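Local atomic coordinates of secreted protein (Streptomyces lividans TK24, PDB entry 5LXZ), a protein that probably works as a secreted copper-radical oxidase of the galactose oxidase family (AA5), built round a mononuclear copper centre on a Kelch propeller. Residues I29-L33 with P543-H548; Y248-T252 with H548-V552; S261-L265 with F295-L301; S312-Y318 with L349-T354. The protein carries 1 engineered substitution. All blocks are in the same frame, centred on the assembly; numbering follows the deposited sequence.

Interaction 1: residues I29-L33 with P543-H548. With CU (copper (II) ion), chain B.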
loop_
_atom_site.group_PDB
_atom_site.type_symbol
_atom_site.label_atom_id
_atom_site.label_comp_id
_atom_site.label_asym_id
_atom_site.label_seq_id
_atom_site.Cartn_x
_atom_site.Cartn_y
_atom_site.Cartn_z
ATOM N N ILE A 29 7.893 -8.009 -1.440
ATOM C CA ILE A 29 7.295 -6.682 -1.647
ATOM C C ILE A 29 5.897 -6.576 -0.999
ATOM O O ILE A 29 5.450 -5.473 -0.697
ATOM C CB ILE A 29 7.256 -6.322 -3.141
ATOM C CG1 ILE A 29 8.717 -6.223 -3.639
ATOM C CG2 ILE A 29 6.513 -5.035 -3.425
ATOM C CD1 ILE A 29 8.829 -6.177 -5.135
ATOM N N HIS A 30 5.242 -7.694 -0.713
ATOM C CA HIS A 30 3.970 -7.729 -0.031
ATOM C C HIS A 30 4.081 -8.765 1.045
ATOM O O HIS A 30 4.663 -9.844 0.813
ATOM C CB HIS A 30 2.881 -8.231 -0.992
ATOM C CG HIS A 30 2.780 -7.488 -2.277
ATOM N ND1 HIS A 30 1.744 -6.624 -2.570
ATOM C CD2 HIS A 30 3.589 -7.461 -3.356
ATOM C CE1 HIS A 30 1.918 -6.110 -3.776
ATOM N NE2 HIS A 30 3.047 -6.572 -4.257
ATOM N N ALA A 31 3.437 -8.541 2.172
ATOM C CA ALA A 31 3.280 -9.595 3.141
ATOM C C ALA A 31 1.949 -9.495 3.832
ATOM O O ALA A 31 1.380 -8.396 3.962
ATOM C CB ALA A 31 4.406 -9.600 4.139
ATOM N N ALA A 32 1.447 -10.635 4.254
ATOM C CA ALA A 32 0.190 -10.680 4.974
ATOM C C ALA A 32 0.257 -11.749 6.046
ATOM O O ALA A 32 0.686 -12.861 5.772
ATOM C CB ALA A 32 -0.958 -10.971 4.031
ATOM N N LEU A 33 -0.175 -11.427 7.254
ATOM C CA LEU A 33 -0.356 -12.423 8.274
ATOM C C LEU A 33 -1.632 -13.172 8.007
ATOM O O LEU A 33 -2.646 -12.569 7.785
ATOM C CB LEU A 33 -0.361 -11.803 9.663
ATOM C CG LEU A 33 -0.694 -12.777 10.784
ATOM C CD1 LEU A 33 0.404 -13.819 10.923
ATOM C CD2 LEU A 33 -0.883 -12.033 12.104
ATOM N N PRO A 543 -5.330 -8.828 11.025
ATOM C CA PRO A 543 -3.984 -9.032 10.521
ATOM C C PRO A 543 -3.675 -8.100 9.381
ATOM O O PRO A 543 -4.562 -7.765 8.598
ATOM C CB PRO A 543 -3.977 -10.478 10.027
ATOM C CG PRO A 543 -5.330 -10.929 10.118
ATOM C CD PRO A 543 -6.115 -10.061 11.007
ATOM N N SER A 544 -2.426 -7.695 9.283
ATOM C CA SER A 544 -2.002 -6.780 8.244
ATOM C C SER A 544 -1.878 -7.490 6.922
ATOM O O SER A 544 -1.475 -8.659 6.859
ATOM C CB SER A 544 -0.635 -6.198 8.585
ATOM O OG SER A 544 -0.782 -5.119 9.478
ATOM N N ALA A 545 -2.091 -6.726 5.866
ATOM C CA ALA A 545 -1.634 -7.040 4.525
ATOM C C ALA A 545 -0.969 -5.755 4.043
ATOM O O ALA A 545 -1.643 -4.748 3.817
ATOM C CB ALA A 545 -2.795 -7.447 3.627
ATOM N N SER A 546 0.339 -5.764 3.938
ATOM C CA SER A 546 1.104 -4.571 3.779
ATOM C C SER A 546 1.869 -4.587 2.467
ATOM O O SER A 546 2.593 -5.543 2.181
ATOM C CB SER A 546 2.078 -4.480 4.953
ATOM O OG SER A 546 2.881 -3.290 4.901
ATOM N N THR A 547 1.801 -3.488 1.734
ATOM C CA THR A 547 2.639 -3.258 0.562
ATOM C C THR A 547 2.629 -1.782 0.225
ATOM O O THR A 547 1.664 -1.102 0.487
ATOM C CB THR A 547 2.158 -4.032 -0.698
ATOM O OG1 THR A 547 3.187 -4.044 -1.689
ATOM C CG2 THR A 547 0.865 -3.449 -1.349
ATOM N N HIS A 548 3.743 -1.294 -0.302
ATOM C CA HIS A 548 3.854 0.067 -0.767
ATOM C C HIS A 548 3.281 1.060 0.214
ATOM O O HIS A 548 2.559 1.968 -0.162
ATOM C CB HIS A 548 3.197 0.239 -2.157
ATOM C CG HIS A 548 3.860 -0.511 -3.265
ATOM N ND1 HIS A 548 3.803 -1.870 -3.400
ATOM C CD2 HIS A 548 4.530 -0.062 -4.360
ATOM C CE1 HIS A 548 4.367 -2.234 -4.522
ATOM N NE2 HIS A 548 4.846 -1.149 -5.103
HETATM CU CU CU B . 6.304 -1.008 -6.569
HETATM O O HOH W 1 6.139 -2.859 -0.244
HETATM O O HOH W 2 -4.056 -10.246 5.963
HETATM O O HOH W 3 7.211 -1.014 -8.557
#
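Pro543 and Leu33 begin an antiparallel strand pairing in which a segment of the C-terminal early-set domain adds strand 545-547 at the edge of an antiparallel sheet, probably a propeller blade, as in galactose oxidase, where this domain sends a copper ligand into the propeller. The proline CB lies 3.9 Å from Leu33 CB, the two side chains crossing at about a right angle, and Trp600 touches both. Next, Ser544 offers its carbonyl: Leu33 N donates to Ser544 O at 3.1 Å, while the serine hydroxyl turns to Asp551. Ala545 faces Ala32 in a non-hydrogen-bonded pair; alanine suits the place, since the short approach leaves little width between the strands, CB to CB 4.0 Å. Ser546 and Ala31 form the hydrogen-bonded pair, with Ser546 N to Ala31 O at 2.8 Å. Thr547 makes several contacts through one hydroxyl. With OG1 set opposite the backbone N (chi1 -165°), it donates to Ile29 O at 2.9 Å from above the carbonyl plane and also lies over one face of the His30 imidazole, whose nitrogens find partners in His83 and, weakly, Cys80. That same oxygen accepts the N-H of His548 ND1, close to the ring plane, which fixes the imidazole's rotation and leaves the other nitrogen to the metal. Thus His548 NE2 reaches copper at 2.1 Å, and Ile29 CG2 rests 3.7 Å from His548 CE1.

Interaction 2: residues Y248-T252 with H548-V552. With CU (copper (II) ion), chain B; EDO (1,2-ethanediol), chain P.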
loop_
_atom_site.group_PDB
_atom_site.type_symbol
_atom_site.label_atom_id
_atom_site.label_comp_id
_atom_site.label_asym_id
_atom_site.label_seq_id
_atom_site.Cartn_x
_atom_site.Cartn_y
_atom_site.Cartn_z
ATOM N N TYR A 248 -0.958 -1.914 -9.240
ATOM C CA TYR A 248 -1.040 -1.041 -8.053
ATOM C C TYR A 248 -2.466 -0.598 -7.679
ATOM O O TYR A 248 -2.708 0.562 -7.313
ATOM C CB TYR A 248 -0.184 0.208 -8.186
ATOM C CG TYR A 248 1.283 0.066 -8.174
ATOM C CD1 TYR A 248 1.929 -1.164 -8.113
ATOM C CD2 TYR A 248 2.030 1.227 -8.151
ATOM C CE1 TYR A 248 3.304 -1.210 -8.084
ATOM C CE2 TYR A 248 3.381 1.179 -8.147
ATOM C CZ TYR A 248 4.010 -0.025 -8.106
ATOM O OH TYR A 248 5.365 0.039 -8.075
ATOM N N PRO A 249 -3.448 -1.497 -7.739
ATOM C CA PRO A 249 -4.766 -1.131 -7.247
ATOM C C PRO A 249 -4.861 -1.232 -5.699
ATOM O O PRO A 249 -4.122 -2.007 -5.067
ATOM C CB PRO A 249 -5.650 -2.181 -7.886
ATOM C CG PRO A 249 -4.828 -3.393 -7.802
ATOM C CD PRO A 249 -3.402 -2.928 -8.073
ATOM N N THR A 250 -5.793 -0.465 -5.123
ATOM C CA THR A 250 -6.217 -0.778 -3.757
ATOM C C THR A 250 -7.438 -1.646 -3.797
ATOM O O THR A 250 -8.364 -1.364 -4.550
ATOM C CB THR A 250 -6.500 0.503 -2.969
ATOM O OG1 THR A 250 -5.226 1.066 -2.629
ATOM C CG2 THR A 250 -7.251 0.265 -1.677
ATOM N N LEU A 251 -7.423 -2.690 -2.957
ATOM C CA LEU A 251 -8.603 -3.499 -2.670
ATOM C C LEU A 251 -9.030 -3.214 -1.254
ATOM O O LEU A 251 -8.195 -3.307 -0.345
ATOM C CB LEU A 251 -8.253 -4.971 -2.805
ATOM C CG LEU A 251 -8.450 -5.589 -4.195
ATOM C CD1 LEU A 251 -7.746 -4.907 -5.296
ATOM C CD2 LEU A 251 -8.043 -7.073 -4.106
ATOM N N THR A 252 -10.267 -2.850 -1.040
ATOM C CA THR A 252 -10.729 -2.490 0.301
ATOM C C THR A 252 -12.149 -2.994 0.531
ATOM O O THR A 252 -12.975 -2.970 -0.365
ATOM C CB THR A 252 -10.570 -0.958 0.518
ATOM O OG1 THR A 252 -10.647 -0.665 1.915
ATOM C CG2 THR A 252 -11.534 -0.147 -0.246
ATOM N N HIS A 548 3.743 -1.294 -0.302
ATOM C CA HIS A 548 3.854 0.067 -0.767
ATOM C C HIS A 548 3.281 1.060 0.214
ATOM O O HIS A 548 2.559 1.968 -0.162
ATOM C CB HIS A 548 3.197 0.239 -2.157
ATOM C CG HIS A 548 3.860 -0.511 -3.265
ATOM N ND1 HIS A 548 3.803 -1.870 -3.400
ATOM C CD2 HIS A 548 4.530 -0.062 -4.360
ATOM C CE1 HIS A 548 4.367 -2.234 -4.522
ATOM N NE2 HIS A 548 4.846 -1.149 -5.103
ATOM N N VAL A 549 3.676 0.953 1.487
ATOM C CA VAL A 549 3.328 1.921 2.494
ATOM C C VAL A 549 1.820 1.984 2.761
ATOM O O VAL A 549 1.311 3.004 3.237
ATOM C CB VAL A 549 3.879 3.354 2.196
ATOM C CG1 VAL A 549 4.180 4.062 3.503
ATOM C CG2 VAL A 549 5.142 3.335 1.346
ATOM N N THR A 550 1.127 0.883 2.460
ATOM C CA THR A 550 -0.327 0.852 2.431
ATOM C C THR A 550 -0.787 -0.417 3.134
ATOM O O THR A 550 -0.369 -1.514 2.748
ATOM C CB THR A 550 -0.829 0.861 0.967
ATOM O OG1 THR A 550 -0.235 1.972 0.288
ATOM C CG2 THR A 550 -2.366 1.018 0.874
ATOM N N ASP A 551 -1.702 -0.276 4.072
ATOM C CA ASP A 551 -2.298 -1.411 4.769
ATOM C C ASP A 551 -3.689 -1.019 5.187
ATOM O O ASP A 551 -3.889 -0.355 6.181
ATOM C CB ASP A 551 -1.414 -1.748 5.955
ATOM C CG ASP A 551 -1.875 -2.918 6.760
ATOM O OD1 ASP A 551 -2.972 -3.484 6.544
ATOM O OD2 ASP A 551 -1.044 -3.272 7.657
ATOM N N VAL A 552 -4.674 -1.418 4.396
ATOM C CA VAL A 552 -6.040 -1.065 4.725
ATOM C C VAL A 552 -6.681 -2.106 5.588
ATOM O O VAL A 552 -7.841 -1.946 5.959
ATOM C CB VAL A 552 -6.873 -0.763 3.452
ATOM C CG1 VAL A 552 -6.225 0.387 2.682
ATOM C CG2 VAL A 552 -7.091 -1.989 2.609
HETATM CU CU CU B . 6.304 -1.008 -6.569
HETATM C C1 EDO P . -3.117 -2.491 -1.346
HETATM O O1 EDO P . -2.781 -3.887 -1.269
HETATM C C2 EDO P . -4.438 -2.267 -0.700
HETATM O O2 EDO P . -5.236 -3.343 -1.206
HETATM O O HOH W 3 7.211 -1.014 -8.557
#
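The mononuclear copper site joins these segments, one from the first strand of a Kelch blade and the other from a loop of the early-set domain, through Tyr248 and His548. In the conformer described, Tyr248 OH binds copper at 2.1 Å, beside His548, another ligand of the same ion. The two rings meet obliquely, planes at 62°, with His548 CD2 over one face of the phenol and Tyr248 OH at the imidazole edge. Tyr248 OH and His548 NE2 are 3.2 Å apart because both bind the metal, not through a shared proton. His461 and a water are further ligands; Tyr460, which also belongs to the copper site, hydrogen-bonds to the phenol oxygen, and Tyr298 stacks on the phenol ring. Farther along, Thr550 OG1 donates to His548 O at 2.8 Å from above its carbonyl plane, tying the backbone of the ligand to the residues that follow; a valine here would probably leave that carbonyl without this donor and the loop less fixed. Val552 closes the far end, its CG2 3.4 Å from Leu251 O, a compact branched side chain suited to packing on backbone. Between the segments an ethanediol, probably from the crystallisation liquor, accepts from Leu251 N. Cys80 touches Tyr248, consistent with the tyrosine-cysteine cofactor of galactose oxidase, and such a tyrosine-histidine copper centre is typical of AA5 radical oxidases.

Interaction 3: residues S261-L265 with F295-L301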
loop_
_atom_site.group_PDB
_atom_site.type_symbol
_atom_site.label_atom_id
_atom_site.label_comp_id
_atom_site.label_asym_id
_atom_site.label_seq_id
_atom_site.Cartn_x
_atom_site.Cartn_y
_atom_site.Cartn_z
ATOM N N SER A 261 -12.214 -2.539 -5.793
ATOM C CA SER A 261 -10.903 -2.374 -6.439
ATOM C C SER A 261 -10.864 -1.023 -7.145
ATOM O O SER A 261 -11.758 -0.710 -7.935
ATOM C CB SER A 261 -10.662 -3.486 -7.387
ATOM O OG SER A 261 -9.409 -3.290 -7.986
ATOM N N VAL A 262 -9.855 -0.228 -6.783
ATOM C CA VAL A 262 -9.708 1.146 -7.212
ATOM C C VAL A 262 -8.345 1.385 -7.801
ATOM O O VAL A 262 -7.309 1.013 -7.222
ATOM C CB VAL A 262 -9.926 2.101 -6.030
ATOM C CG1 VAL A 262 -9.848 3.551 -6.417
ATOM C CG2 VAL A 262 -11.298 1.824 -5.431
ATOM N N SER A 263 -8.367 2.098 -8.920
ATOM C CA SER A 263 -7.157 2.638 -9.538
ATOM C C SER A 263 -6.261 1.555 -10.104
ATOM O O SER A 263 -6.716 0.467 -10.437
ATOM C CB SER A 263 -6.441 3.618 -8.591
ATOM O OG SER A 263 -5.482 4.405 -9.341
ATOM N N GLY A 264 -4.994 1.882 -10.294
ATOM C CA GLY A 264 -4.025 1.052 -10.947
ATOM C C GLY A 264 -3.668 1.554 -12.346
ATOM O O GLY A 264 -4.307 2.451 -12.877
ATOM N N LEU A 265 -2.587 1.035 -12.865
ATOM C CA LEU A 265 -2.176 1.285 -14.240
ATOM C C LEU A 265 -2.715 0.179 -15.104
ATOM O O LEU A 265 -2.608 -1.000 -14.780
ATOM C CB LEU A 265 -0.660 1.353 -14.340
ATOM C CG LEU A 265 0.012 2.385 -13.440
ATOM C CD1 LEU A 265 1.525 2.284 -13.633
ATOM C CD2 LEU A 265 -0.471 3.765 -13.792
ATOM N N PHE A 295 -8.573 8.009 -8.668
ATOM C CA PHE A 295 -7.539 8.217 -7.668
ATOM C C PHE A 295 -6.181 7.807 -8.230
ATOM O O PHE A 295 -6.124 6.980 -9.132
ATOM C CB PHE A 295 -7.787 7.332 -6.422
ATOM C CG PHE A 295 -9.047 7.632 -5.670
ATOM C CD1 PHE A 295 -10.233 6.994 -5.991
ATOM C CD2 PHE A 295 -9.038 8.559 -4.634
ATOM C CE1 PHE A 295 -11.384 7.280 -5.306
ATOM C CE2 PHE A 295 -10.215 8.851 -3.932
ATOM C CZ PHE A 295 -11.379 8.164 -4.253
ATOM N N PRO A 296 -5.109 8.296 -7.615
ATOM C CA PRO A 296 -3.800 7.732 -7.886
ATOM C C PRO A 296 -3.708 6.291 -7.429
ATOM O O PRO A 296 -4.655 5.816 -6.812
ATOM C CB PRO A 296 -2.848 8.594 -7.046
ATOM C CG PRO A 296 -3.717 9.239 -6.037
ATOM C CD PRO A 296 -5.074 9.372 -6.609
ATOM N N THR A 297 -2.585 5.648 -7.658
ATOM C CA THR A 297 -2.424 4.233 -7.303
ATOM C C THR A 297 -2.253 4.039 -5.817
ATOM O O THR A 297 -1.923 4.956 -5.077
ATOM C CB THR A 297 -1.225 3.612 -8.032
ATOM O OG1 THR A 297 -0.014 4.215 -7.560
ATOM C CG2 THR A 297 -1.385 3.723 -9.518
ATOM N N TYR A 298 -2.524 2.822 -5.357
ATOM C CA TYR A 298 -2.567 2.466 -3.948
ATOM C C TYR A 298 -3.174 3.575 -3.087
ATOM O O TYR A 298 -2.588 3.965 -2.043
ATOM C CB TYR A 298 -1.200 2.009 -3.409
ATOM C CG TYR A 298 -0.719 0.681 -3.925
ATOM C CD1 TYR A 298 -1.526 -0.435 -3.879
ATOM C CD2 TYR A 298 0.574 0.517 -4.430
ATOM C CE1 TYR A 298 -1.082 -1.656 -4.329
ATOM C CE2 TYR A 298 1.021 -0.693 -4.901
ATOM C CZ TYR A 298 0.218 -1.793 -4.824
ATOM O OH TYR A 298 0.726 -2.994 -5.288
ATOM N N PRO A 299 -4.364 4.060 -3.434
ATOM C CA PRO A 299 -4.996 5.043 -2.559
ATOM C C PRO A 299 -5.320 4.429 -1.225
ATOM O O PRO A 299 -5.815 3.327 -1.143
ATOM C CB PRO A 299 -6.261 5.458 -3.297
ATOM C CG PRO A 299 -6.572 4.219 -4.122
ATOM C CD PRO A 299 -5.264 3.621 -4.525
ATOM N N ALA A 300 -5.031 5.127 -0.135
ATOM C CA ALA A 300 -5.326 4.607 1.188
ATOM C C ALA A 300 -6.793 4.804 1.521
ATOM O O ALA A 300 -7.193 5.896 1.908
ATOM C CB ALA A 300 -4.438 5.280 2.215
ATOM N N LEU A 301 -7.580 3.741 1.349
ATOM C CA LEU A 301 -9.040 3.790 1.423
ATOM C C LEU A 301 -9.516 2.883 2.558
ATOM O O LEU A 301 -9.339 1.669 2.484
ATOM C CB LEU A 301 -9.654 3.306 0.122
ATOM C CG LEU A 301 -9.278 4.098 -1.124
ATOM C CD1 LEU A 301 -9.879 3.436 -2.365
ATOM C CD2 LEU A 301 -9.761 5.536 -1.046
#
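Val262 and Phe295 lie at an apolar, buried join between two neighbouring blades of the Kelch propeller: the end of the second strand of one blade packs against the loop that leads into the first strand of the next. Val262 uses both branches. Its CG1, placed opposite the backbone N (chi1 -177°), reaches Phe295 CD1 at 3.5 Å in an oblique approach and also touches the Pro299 ring, while Val262 CG2 meets Leu301 CD1 at 3.7 Å. A beta-branched residue suits this place, since one methyl faces Phe295 and Pro299, and both lie near Leu301. Behind it the chain turns, and Ser263 brings the one polar link: Ser263 OG donates to Phe295 O at 2.7 Å, from above the carbonyl plane. Replacing the hydroxyl with an alanine's bare methyl is likely to leave the Phe295 carbonyl without this donor and the loop less firmly tied to the strand end. Gly264 follows with a positive phi of 107°, where a CB would collide with the preceding carbonyl oxygen. Thr297, whose hydroxyl is taken up by Gly317 O, turns its methyl to this bare backbone, Thr297 CG2 lying 4.0 Å from Gly264 CA.

Interaction 4: residues S312-Y318 with L349-T354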
loop_
_atom_site.group_PDB
_atom_site.type_symbol
_atom_site.label_atom_id
_atom_site.label_comp_id
_atom_site.label_asym_id
_atom_site.label_seq_id
_atom_site.Cartn_x
_atom_site.Cartn_y
_atom_site.Cartn_z
ATOM N N SER A 312 -7.355 8.907 2.787
ATOM C CA SER A 312 -6.489 9.716 3.628
ATOM C C SER A 312 -5.647 10.676 2.783
ATOM O O SER A 312 -5.033 11.562 3.363
ATOM C CB SER A 312 -5.553 8.848 4.451
ATOM O OG SER A 312 -4.539 8.289 3.622
ATOM N N GLY A 313 -5.595 10.480 1.485
ATOM C CA GLY A 313 -4.700 11.204 0.599
ATOM C C GLY A 313 -3.399 10.474 0.306
ATOM O O GLY A 313 -2.746 10.776 -0.697
ATOM N N ALA A 314 -3.026 9.502 1.128
ATOM C CA ALA A 314 -1.786 8.747 0.905
ATOM C C ALA A 314 -1.954 7.860 -0.304
ATOM O O ALA A 314 -3.048 7.303 -0.523
ATOM C CB ALA A 314 -1.430 7.903 2.123
ATOM N N ASN A 315 -0.915 7.757 -1.115
ATOM C CA ASN A 315 -1.004 7.021 -2.380
ATOM C C ASN A 315 0.391 6.780 -2.914
ATOM O O ASN A 315 1.324 7.357 -2.414
ATOM C CB ASN A 315 -1.804 7.829 -3.429
ATOM C CG ASN A 315 -1.084 9.082 -3.891
ATOM O OD1 ASN A 315 -0.371 9.050 -4.868
ATOM N ND2 ASN A 315 -1.210 10.170 -3.137
ATOM N N ALA A 316 0.508 5.915 -3.898
ATOM C CA ALA A 316 1.804 5.535 -4.482
ATOM C C ALA A 316 2.109 6.281 -5.770
ATOM O O ALA A 316 3.138 6.011 -6.411
ATOM C CB ALA A 316 1.881 4.029 -4.693
ATOM N N GLY A 317 1.264 7.230 -6.129
ATOM C CA GLY A 317 1.482 8.107 -7.265
ATOM C C GLY A 317 0.802 7.680 -8.547
ATOM O O GLY A 317 -0.087 6.825 -8.551
ATOM N N TYR A 318 1.206 8.322 -9.642
ATOM C CA TYR A 318 0.590 8.219 -10.966
ATOM C C TYR A 318 -0.709 8.996 -11.064
ATOM O O TYR A 318 -1.343 9.332 -10.058
ATOM C CB TYR A 318 0.420 6.779 -11.463
ATOM C CG TYR A 318 1.727 6.055 -11.611
ATOM C CD1 TYR A 318 2.505 6.255 -12.743
ATOM C CD2 TYR A 318 2.197 5.183 -10.636
ATOM C CE1 TYR A 318 3.717 5.618 -12.898
ATOM C CE2 TYR A 318 3.404 4.520 -10.792
ATOM C CZ TYR A 318 4.169 4.781 -11.924
ATOM O OH TYR A 318 5.401 4.136 -12.095
ATOM N N LEU A 349 2.109 13.650 0.016
ATOM C CA LEU A 349 1.290 12.510 0.412
ATOM C C LEU A 349 1.661 11.231 -0.312
ATOM O O LEU A 349 1.293 10.140 0.166
ATOM C CB LEU A 349 -0.171 12.840 0.150
ATOM C CG LEU A 349 -0.755 13.870 1.118
ATOM C CD1 LEU A 349 -2.153 14.308 0.644
ATOM C CD2 LEU A 349 -0.836 13.255 2.507
ATOM N N GLU A 350 2.413 11.294 -1.403
ATOM C CA GLU A 350 2.897 10.067 -2.014
ATOM C C GLU A 350 3.864 9.376 -1.088
ATOM O O GLU A 350 4.762 10.007 -0.522
ATOM C CB GLU A 350 3.598 10.360 -3.343
ATOM C CG GLU A 350 2.603 10.775 -4.440
ATOM C CD GLU A 350 3.172 10.800 -5.857
ATOM O OE1 GLU A 350 4.306 10.295 -6.087
ATOM O OE2 GLU A 350 2.453 11.315 -6.757
ATOM N N THR A 351 3.717 8.064 -0.911
ATOM C CA THR A 351 4.625 7.261 -0.075
ATOM C C THR A 351 4.468 7.528 1.433
ATOM O O THR A 351 5.319 7.114 2.218
ATOM C CB THR A 351 6.101 7.291 -0.555
ATOM O OG1 THR A 351 6.788 8.489 -0.116
ATOM C CG2 THR A 351 6.183 7.158 -2.040
ATOM N N ALA A 352 3.403 8.205 1.846
ATOM C CA ALA A 352 3.040 8.331 3.235
ATOM C C ALA A 352 2.348 7.064 3.724
ATOM O O ALA A 352 1.739 6.345 2.919
ATOM C CB ALA A 352 2.108 9.499 3.406
ATOM N N ASN A 353 2.405 6.799 5.014
ATOM C CA ASN A 353 1.643 5.716 5.584
ATOM C C ASN A 353 0.374 6.281 6.187
ATOM O O ASN A 353 0.288 7.484 6.514
ATOM C CB ASN A 353 2.504 4.899 6.564
ATOM C CG ASN A 353 2.124 3.443 6.586
ATOM O OD1 ASN A 353 0.915 3.128 6.580
ATOM N ND2 ASN A 353 3.070 2.554 6.554
ATOM N N THR A 354 -0.619 5.412 6.390
ATOM C CA THR A 354 -1.886 5.762 6.988
ATOM C C THR A 354 -2.254 4.662 7.961
ATOM O O THR A 354 -2.168 3.483 7.588
ATOM C CB THR A 354 -3.013 5.827 5.959
ATOM O OG1 THR A 354 -2.626 6.656 4.855
ATOM C CG2 THR A 354 -4.273 6.362 6.581
HETATM O O HOH W 4 1.367 5.937 0.236
HETATM O O HOH W 5 2.649 10.821 -9.277
#
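Ser312 and Thr354 join hydroxyls, OG to OG1 at 2.8 Å, either being able to donate. The serine OG stands between its own backbone N and carbonyl carbon (chi1 73°), and from there it also accepts the N-H of Ala314, closing an ST turn. The Ala314 methyl packs close beside that pair, its CB 3.2 Å from Thr354 OG1, where a larger side chain would not fit easily. Gly313 carries no CB, and one here would run into Leu349 CD1; instead Leu349 CB lies 3.4 Å from Gly313 O. This loop follows the second strand of one Kelch blade and meets the approach to the first strand of the next, so the contact is a seam between propeller blades. Here Asn315 CG lies between the backbone N and the carbonyl carbon (chi1 68°), which folds the amide back so that ND2 donates to Gly313 O at 2.9 Å, in the amide plane, while OD1 accepts weakly from Gly317 N. The two bonds favour this amide orientation. Glu350 reaches out extended, its CG 3.5 Å from Asn315 OD1 and its carboxylate plane turned 79° from the amide. Thr351 N, in the type II turn 349-352, donates to Asn315 O at 2.9 Å. The carboxylate, paired with Arg325 and bonded to Gly374 N, lies along bare Gly317, where any CB would clash; through a water, Glu350 OE2 also reaches Tyr318 N.

Overall arrangement
From the N terminus, residues 29-33 open the longest loop, which interaction 1 closes only at 543-548. Interaction 2 opens at 248 inside that loop but closes at 548-552, so the two cross, sharing His548 and the copper. Within both loops lie two short closures in series: interaction 3, which seals one blade to the next, and then interaction 4, which repeats the seam one blade on. Thr250 and Thr252 bond to the Pro299 and Leu301 carbonyls, joining interactions 2 and 3, while the Thr297 carbonyl bonds to Ala316 N, joining 3 and 4. Together they fasten consecutive propeller blades to each other and the early-set domain to the propeller's copper side.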